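Local coordinates for protein diacylglycerol kinase (Bacillus anthracis, PDB 3S40) that probably transfers a phosphate group from a nucleotide such as ATP to diacylglycerol, giving phosphatidic acid, at residues A[65-71]-A[90-96]; A[80-84]-A[291-295]. One frame throughout, in Å; residues are numbered along the deposited sequence.

Both contacts are buried, and both draw on the beta-alpha-beta unit formed by strand 66-71, helix 73-83 and strand 91-96. Contact 1 joins its two strands through a backbone ladder with mostly aliphatic side chains on both faces. Contact 2 is much smaller: it sets the C-terminal part of the helix and Ala84 against strand 284-296, from far along the sequence, through one aromatic ring and one histidine bond. The two meet at strand 91-96, where Thr91 OG1 probably hydrogen-bonds Thr294 OG1 (2.8 Å), Leu92 N probably hydrogen-bonds Thr294 O (2.9 Å), and Met295, a selenomethionine, packs on Leu92 and Ile94. Strand 284-296 thus borders two elements of the unit.

Contact 1 of 2, residues A[65-71]-A[90-96]; sequences DLIIVFG and PTLAIIP
Strands 66-71 and 91-96 run parallel, their axes 4.7 Å apart at closest and inclined by 20°, with Leu66 opposite Thr91 and Phe70 opposite Ile95. The ladder is Ile67 N to Thr91 O (2.8 Å), Ala93 N to Ile67 O (2.9 Å), Val69 N to Ala93 O (2.9 Å), Ile95 N to Val69 O (2.8 Å) and Gly71 N to Ile95 O (3.2 Å); a weak bond, Thr91 N to Asp65 O (3.3 Å), precedes it. These are neighbouring strands of a beta-alpha-beta crossover in the kinase catalytic domain, and Gly71 begins the GGDGT signature associated with nucleotide binding in relatives. Beta-branched Ile67, Ile68, Val69, Ile94 and Ile95 suit the extended backbone. Ile67, Val69, Leu92 and Ile94 share one face, where the last three pack on connecting helix 73-83: Ile67 CG2 lies 3.9 Å from Leu92 CD1, and Val69 CG1 4.0 Å from Ile94 CG1. On the other face small Ala93 leaves room for Leu66 (t), whose CD1 lies 4.2 Å from Ala93 CB, while Ile95 packs against helix 113-120 and its CG2 lies 3.7 Å from Phe70 (t) CD1.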
ATOM      1  N   ASP A  65     -16.616  -2.581  13.357  1.00 21.40           N
ATOM      2  CA  ASP A  65     -15.361  -2.291  14.042  1.00 27.03           C
ATOM      3  C   ASP A  65     -14.167  -2.775  13.245  1.00 21.18           C
ATOM      4  O   ASP A  65     -13.067  -2.281  13.427  1.00 19.79           O
ATOM      5  CB  ASP A  65     -15.354  -2.938  15.430  1.00 26.44           C
ATOM      6  CG  ASP A  65     -16.595  -2.567  16.232  1.00 42.80           C
ATOM      7  OD1 ASP A  65     -16.707  -1.385  16.629  1.00 39.98           O
ATOM      8  OD2 ASP A  65     -17.467  -3.440  16.437  1.00 46.60           O
ATOM      9  N   LEU A  66     -14.402  -3.731  12.357  1.00 14.22           N
ATOM     10  CA  LEU A  66     -13.336  -4.331  11.574  1.00 16.68           C
ATOM     11  C   LEU A  66     -13.862  -4.599  10.179  1.00 20.59           C
ATOM     12  O   LEU A  66     -14.954  -5.176  10.020  1.00 20.53           O
ATOM     13  CB  LEU A  66     -12.901  -5.651  12.227  1.00 15.92           C
ATOM     14  CG  LEU A  66     -11.838  -6.474  11.487  1.00 22.02           C
ATOM     15  CD1 LEU A  66     -10.520  -5.662  11.294  1.00 25.96           C
ATOM     16  CD2 LEU A  66     -11.561  -7.798  12.214  1.00 19.11           C
ATOM     17  N   ILE A  67     -13.116  -4.161   9.178  1.00 16.84           N
ATOM     18  CA  ILE A  67     -13.396  -4.513   7.785  1.00 22.22           C
ATOM     19  C   ILE A  67     -12.274  -5.401   7.249  1.00 24.98           C
ATOM     20  O   ILE A  67     -11.103  -5.027   7.280  1.00 21.22           O
ATOM     21  CB  ILE A  67     -13.563  -3.272   6.875  1.00 19.65           C
ATOM     22  CG1 ILE A  67     -14.815  -2.475   7.286  1.00 13.91           C
ATOM     23  CG2 ILE A  67     -13.661  -3.686   5.405  1.00 18.72           C
ATOM     24  CD1 ILE A  67     -15.217  -1.379   6.317  1.00 19.96           C
ATOM     25  N   ILE A  68     -12.630  -6.598   6.796  1.00 18.78           N
ATOM     26  CA  ILE A  68     -11.657  -7.524   6.232  1.00 12.93           C
ATOM     27  C   ILE A  68     -11.843  -7.547   4.736  1.00 20.43           C
ATOM     28  O   ILE A  68     -12.973  -7.623   4.254  1.00 16.54           O
ATOM     29  CB  ILE A  68     -11.862  -8.944   6.776  1.00 16.64           C
ATOM     30  CG1 ILE A  68     -11.892  -8.906   8.306  1.00 20.90           C
ATOM     31  CG2 ILE A  68     -10.790  -9.905   6.221  1.00 18.48           C
ATOM     32  CD1 ILE A  68     -12.220 -10.248   8.940  1.00 19.84           C
ATOM     33  N   VAL A  69     -10.757  -7.452   3.982  1.00 18.57           N
ATOM     34  CA  VAL A  69     -10.881  -7.558   2.522  1.00 15.66           C
ATOM     35  C   VAL A  69     -10.149  -8.787   1.990  1.00 23.03           C
ATOM     36  O   VAL A  69      -8.959  -8.946   2.220  1.00 25.06           O
ATOM     37  CB  VAL A  69     -10.400  -6.264   1.828  1.00 20.68           C
ATOM     38  CG1 VAL A  69      -9.020  -5.880   2.321  1.00 21.45           C
ATOM     39  CG2 VAL A  69     -10.445  -6.416   0.313  1.00 29.69           C
ATOM     40  N   PHE A  70     -10.880  -9.684   1.322  1.00 22.93           N
ATOM     41  CA  PHE A  70     -10.262 -10.789   0.606  1.00 23.41           C
ATOM     42  C   PHE A  70     -10.126 -10.422  -0.855  1.00 23.75           C
ATOM     43  O   PHE A  70     -11.118 -10.356  -1.572  1.00 32.93           O
ATOM     44  CB  PHE A  70     -11.081 -12.073   0.726  1.00 21.45           C
ATOM     45  CG  PHE A  70     -10.532 -13.220  -0.106  1.00 28.65           C
ATOM     46  CD1 PHE A  70      -9.178 -13.513  -0.103  1.00 27.48           C
ATOM     47  CD2 PHE A  70     -11.378 -14.020  -0.865  1.00 27.94           C
ATOM     48  CE1 PHE A  70      -8.661 -14.574  -0.861  1.00 28.56           C
ATOM     49  CE2 PHE A  70     -10.872 -15.088  -1.621  1.00 30.42           C
ATOM     50  CZ  PHE A  70      -9.517 -15.362  -1.624  1.00 27.07           C
ATOM     51  N   GLY A  71      -8.902 -10.173  -1.303  1.00 24.98           N
ATOM     52  CA  GLY A  71      -8.689  -9.814  -2.696  1.00 21.87           C
ATOM     53  C   GLY A  71      -7.302  -9.286  -2.997  1.00 29.62           C
ATOM     54  O   GLY A  71      -6.471  -9.132  -2.098  1.00 30.09           O
ATOM     55  N   PRO A  90     -13.013   2.169  10.589  1.00 24.57           N
ATOM     56  CA  PRO A  90     -12.702   0.952  11.349  1.00 24.45           C
ATOM     57  C   PRO A  90     -11.300   0.410  11.031  1.00 25.75           C
ATOM     58  O   PRO A  90     -10.698   0.731  10.011  1.00 19.58           O
ATOM     59  CB  PRO A  90     -13.755  -0.057  10.860  1.00 22.74           C
ATOM     60  CG  PRO A  90     -14.156   0.434   9.505  1.00 30.51           C
ATOM     61  CD  PRO A  90     -14.026   1.952   9.542  1.00 23.60           C
ATOM     62  N   THR A  91     -10.815  -0.439  11.920  1.00 18.25           N
ATOM     63  CA  THR A  91      -9.672  -1.284  11.644  1.00 10.03           C
ATOM     64  C   THR A  91      -9.854  -2.072  10.356  1.00 20.49           C
ATOM     65  O   THR A  91     -10.953  -2.583  10.049  1.00 16.52           O
ATOM     66  CB  THR A  91      -9.433  -2.237  12.805  1.00 18.96           C
ATOM     67  OG1 THR A  91      -9.206  -1.461  13.986  1.00 22.28           O
ATOM     68  CG2 THR A  91      -8.189  -3.156  12.554  1.00 18.15           C
ATOM     69  N   LEU A  92      -8.769  -2.160   9.597  1.00 16.57           N
ATOM     70  CA  LEU A  92      -8.777  -2.868   8.316  1.00 23.50           C
ATOM     71  C   LEU A  92      -7.843  -4.087   8.368  1.00 21.03           C
ATOM     72  O   LEU A  92      -6.814  -4.068   9.059  1.00 25.96           O
ATOM     73  CB  LEU A  92      -8.376  -1.897   7.193  1.00 26.65           C
ATOM     74  CG  LEU A  92      -8.447  -2.316   5.724  1.00 37.82           C
ATOM     75  CD1 LEU A  92      -9.883  -2.624   5.299  1.00 25.34           C
ATOM     76  CD2 LEU A  92      -7.850  -1.220   4.839  1.00 39.43           C
ATOM     77  N   ALA A  93      -8.212  -5.148   7.656  1.00 15.45           N
ATOM     78  CA  ALA A  93      -7.395  -6.355   7.552  1.00 17.72           C
ATOM     79  C   ALA A  93      -7.443  -6.859   6.119  1.00 20.90           C
ATOM     80  O   ALA A  93      -8.406  -6.602   5.399  1.00 20.44           O
ATOM     81  CB  ALA A  93      -7.863  -7.422   8.521  1.00 19.63           C
ATOM     82  N   ILE A  94      -6.390  -7.552   5.700  1.00 22.09           N
ATOM     83  CA  ILE A  94      -6.278  -8.024   4.321  1.00 17.73           C
ATOM     84  C   ILE A  94      -6.052  -9.514   4.320  1.00 24.02           C
ATOM     85  O   ILE A  94      -5.215 -10.009   5.053  1.00 25.90           O
ATOM     86  CB  ILE A  94      -5.055  -7.374   3.602  1.00 27.78           C
ATOM     87  CG1 ILE A  94      -5.190  -5.847   3.583  1.00 20.96           C
ATOM     88  CG2 ILE A  94      -4.890  -7.936   2.185  1.00 18.34           C
ATOM     89  CD1 ILE A  94      -3.929  -5.152   3.091  1.00 29.30           C
ATOM     90  N   ILE A  95      -6.815 -10.232   3.509  1.00 20.35           N
ATOM     91  CA  ILE A  95      -6.466 -11.595   3.189  1.00 18.58           C
ATOM     92  C   ILE A  95      -6.063 -11.539   1.748  1.00 22.27           C
ATOM     93  O   ILE A  95      -6.849 -11.149   0.899  1.00 24.51           O
ATOM     94  CB  ILE A  95      -7.622 -12.563   3.375  1.00 24.04           C
ATOM     95  CG1 ILE A  95      -8.108 -12.512   4.820  1.00 17.89           C
ATOM     96  CG2 ILE A  95      -7.162 -13.983   3.015  1.00 19.20           C
ATOM     97  CD1 ILE A  95      -9.444 -13.210   5.032  1.00 19.25           C
ATOM     98  N   PRO A  96      -4.810 -11.908   1.469  1.00 24.49           N
ATOM     99  CA  PRO A  96      -4.186 -11.716   0.156  1.00 29.49           C
ATOM    100  C   PRO A  96      -4.845 -12.601  -0.902  1.00 29.73           C
ATOM    101  O   PRO A  96      -4.822 -13.803  -0.767  1.00 34.41           O
ATOM    102  CB  PRO A  96      -2.726 -12.125   0.395  1.00 33.58           C
ATOM    103  CG  PRO A  96      -2.789 -13.076   1.545  1.00 32.50           C
ATOM    104  CD  PRO A  96      -3.944 -12.619   2.415  1.00 18.84           C
TER
HETATM  105  O   HOH W   1     -12.246  -0.576  15.262  1.00 38.02           O

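Contact 2 of 2, residues A[80-84]-A[291-295]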
ATOM      1  N   THR A  80      -8.833   1.273   0.624  1.00 29.23           N
ATOM      2  CA  THR A  80      -8.029   2.423   1.080  1.00 28.51           C
ATOM      3  C   THR A  80      -8.711   3.710   0.707  1.00 19.75           C
ATOM      4  O   THR A  80      -8.927   4.581   1.531  1.00 22.35           O
ATOM      5  CB  THR A  80      -6.687   2.497   0.349  1.00 32.86           C
ATOM      6  OG1 THR A  80      -5.982   1.270   0.507  1.00 26.64           O
ATOM      7  CG2 THR A  80      -5.843   3.667   0.886  1.00 39.66           C
ATOM      8  N   ASN A  81      -9.026   3.816  -0.576  1.00 26.90           N
ATOM      9  CA  ASN A  81      -9.739   4.968  -1.097  1.00 27.72           C
ATOM     10  C   ASN A  81     -11.129   5.136  -0.542  1.00 31.39           C
ATOM     11  O   ASN A  81     -11.606   6.251  -0.397  1.00 46.03           O
ATOM     12  CB  ASN A  81      -9.785   4.904  -2.612  1.00 36.40           C
ATOM     13  CG  ASN A  81      -8.580   5.540  -3.224  1.00 53.02           C
ATOM     14  OD1 ASN A  81      -8.656   6.656  -3.740  1.00 59.11           O
ATOM     15  ND2 ASN A  81      -7.435   4.865  -3.120  1.00 50.58           N
ATOM     16  N   GLY A  82     -11.785   4.024  -0.241  1.00 31.31           N
ATOM     17  CA  GLY A  82     -13.091   4.079   0.379  1.00 33.81           C
ATOM     18  C   GLY A  82     -13.016   4.656   1.776  1.00 30.04           C
ATOM     19  O   GLY A  82     -13.788   5.531   2.138  1.00 27.94           O
ATOM     20  N   LEU A  83     -12.070   4.178   2.565  1.00 26.21           N
ATOM     21  CA  LEU A  83     -12.020   4.546   3.980  1.00 25.67           C
ATOM     22  C   LEU A  83     -11.286   5.846   4.251  1.00 28.55           C
ATOM     23  O   LEU A  83     -11.689   6.625   5.122  1.00 27.05           O
ATOM     24  CB  LEU A  83     -11.352   3.437   4.780  1.00 28.78           C
ATOM     25  CG  LEU A  83     -12.224   2.350   5.416  1.00 34.01           C
ATOM     26  CD1 LEU A  83     -13.683   2.529   5.067  1.00 33.93           C
ATOM     27  CD2 LEU A  83     -11.724   0.960   5.048  1.00 36.79           C
ATOM     28  N   ALA A  84     -10.202   6.082   3.515  1.00 22.88           N
ATOM     29  CA  ALA A  84      -9.284   7.149   3.896  1.00 17.14           C
ATOM     30  C   ALA A  84      -9.962   8.514   4.113  1.00 26.40           C
ATOM     31  O   ALA A  84      -9.649   9.215   5.077  1.00 30.20           O
ATOM     32  CB  ALA A  84      -8.125   7.259   2.907  1.00 19.34           C
ATOM     33  N   GLY A 291      -0.515   7.534  11.220  1.00 19.39           N
ATOM     34  CA  GLY A 291      -1.404   6.641  11.934  1.00 24.87           C
ATOM     35  C   GLY A 291      -2.861   6.771  11.535  1.00 31.96           C
ATOM     36  O   GLY A 291      -3.743   6.593  12.361  1.00 20.38           O
ATOM     37  N   HIS A 292      -3.102   7.052  10.260  1.00 21.30           N
ATOM     38  CA  HIS A 292      -4.450   7.329   9.754  1.00 27.53           C
ATOM     39  C   HIS A 292      -5.336   6.085   9.762  1.00 25.47           C
ATOM     40  O   HIS A 292      -6.530   6.183  10.025  1.00 25.50           O
ATOM     41  CB  HIS A 292      -4.354   7.902   8.335  1.00 18.34           C
ATOM     42  CG  HIS A 292      -5.626   8.489   7.813  1.00 22.01           C
ATOM     43  ND1 HIS A 292      -6.218   9.607   8.363  1.00 22.62           N
ATOM     44  CD2 HIS A 292      -6.416   8.121   6.773  1.00 25.63           C
ATOM     45  CE1 HIS A 292      -7.311   9.907   7.682  1.00 22.36           C
ATOM     46  NE2 HIS A 292      -7.452   9.022   6.708  1.00 22.78           N
ATOM     47  N   PHE A 293      -4.755   4.925   9.459  1.00 22.85           N
ATOM     48  CA  PHE A 293      -5.468   3.659   9.586  1.00 21.80           C
ATOM     49  C   PHE A 293      -4.911   2.892  10.759  1.00 26.86           C
ATOM     50  O   PHE A 293      -3.760   3.079  11.146  1.00 20.33           O
ATOM     51  CB  PHE A 293      -5.283   2.775   8.339  1.00 20.82           C
ATOM     52  CG  PHE A 293      -6.066   3.235   7.131  1.00 20.59           C
ATOM     53  CD1 PHE A 293      -7.188   4.030   7.271  1.00 25.99           C
ATOM     54  CD2 PHE A 293      -5.684   2.840   5.852  1.00 35.51           C
ATOM     55  CE1 PHE A 293      -7.921   4.431   6.147  1.00 31.68           C
ATOM     56  CE2 PHE A 293      -6.403   3.249   4.732  1.00 32.31           C
ATOM     57  CZ  PHE A 293      -7.518   4.052   4.884  1.00 21.89           C
ATOM     58  N   THR A 294      -5.744   2.021  11.309  1.00 19.16           N
ATOM     59  CA  THR A 294      -5.295   0.908  12.121  1.00 21.23           C
ATOM     60  C   THR A 294      -5.492  -0.369  11.296  1.00 19.33           C
ATOM     61  O   THR A 294      -6.534  -0.555  10.651  1.00 22.40           O
ATOM     62  CB  THR A 294      -6.088   0.805  13.445  1.00 26.95           C
ATOM     63  OG1 THR A 294      -7.473   0.563  13.156  1.00 41.22           O
ATOM     64  CG2 THR A 294      -5.964   2.106  14.242  1.00 23.13           C
HETATM   65  N   MSE A 295      -4.509  -1.263  11.349  1.00 19.14           N
HETATM   66  CA  MSE A 295      -4.556  -2.473  10.560  1.00 16.94           C
HETATM   67  C   MSE A 295      -4.123  -3.698  11.351  1.00 23.46           C
HETATM   68  O   MSE A 295      -3.264  -3.631  12.232  1.00 20.71           O
HETATM   69  CB  MSE A 295      -3.697  -2.302   9.305  1.00 20.19           C
HETATM   70  CG  MSE A 295      -4.052  -1.053   8.535  1.00 21.27           C
HETATM   71 SE   MSE A 295      -3.573  -1.042   6.644  0.64 32.68          SE
HETATM   72  CE  MSE A 295      -4.601  -2.586   6.019  1.00 28.11           C
TER
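A beta bulge lets two consecutive strand residues, His292 and Phe293, both reach segment 80-84. The pair faces Val128 of strand 125-133, and the helix-like backbone angles of His292 (-69/-37) break the usual alternation of side chains. His292, with chi1 t, directs its CA-to-CB bond toward segment 80-84, and its NE2 donates a nearly straight hydrogen bond to Ala84 O (2.7 Å, 168°). Phe293 brings the rim of its ring to the helix backbone: CZ lies 3.6 Å from Ala84 N and 3.7 Å from Thr80 O, two atoms already joined by a helical hydrogen bond of 2.8 Å. Ala84 CB and Leu83 CB supply apolar contacts, at 3.8 Å from Phe293 CZ and CE1 respectively. A small alanine allows the ring this close approach, and Thr80 can present its methyl, CG2 being 3.9 Å from Phe293 CE2, because its OG1 bonds Val76 O within the helix. Here the kinase catalytic domain meets a strand assigned by sequence to the C-terminal beta-sandwich family, whose end returns to lie beside strand 91-96. Since the Phe293 ring needs no polar partner, the only hydrogen bond between the two segments is that of His292: NE2 must carry a proton, and by donating a hydrogen bond to Ala84 O the imidazole satisfies a carbonyl of a buried residue.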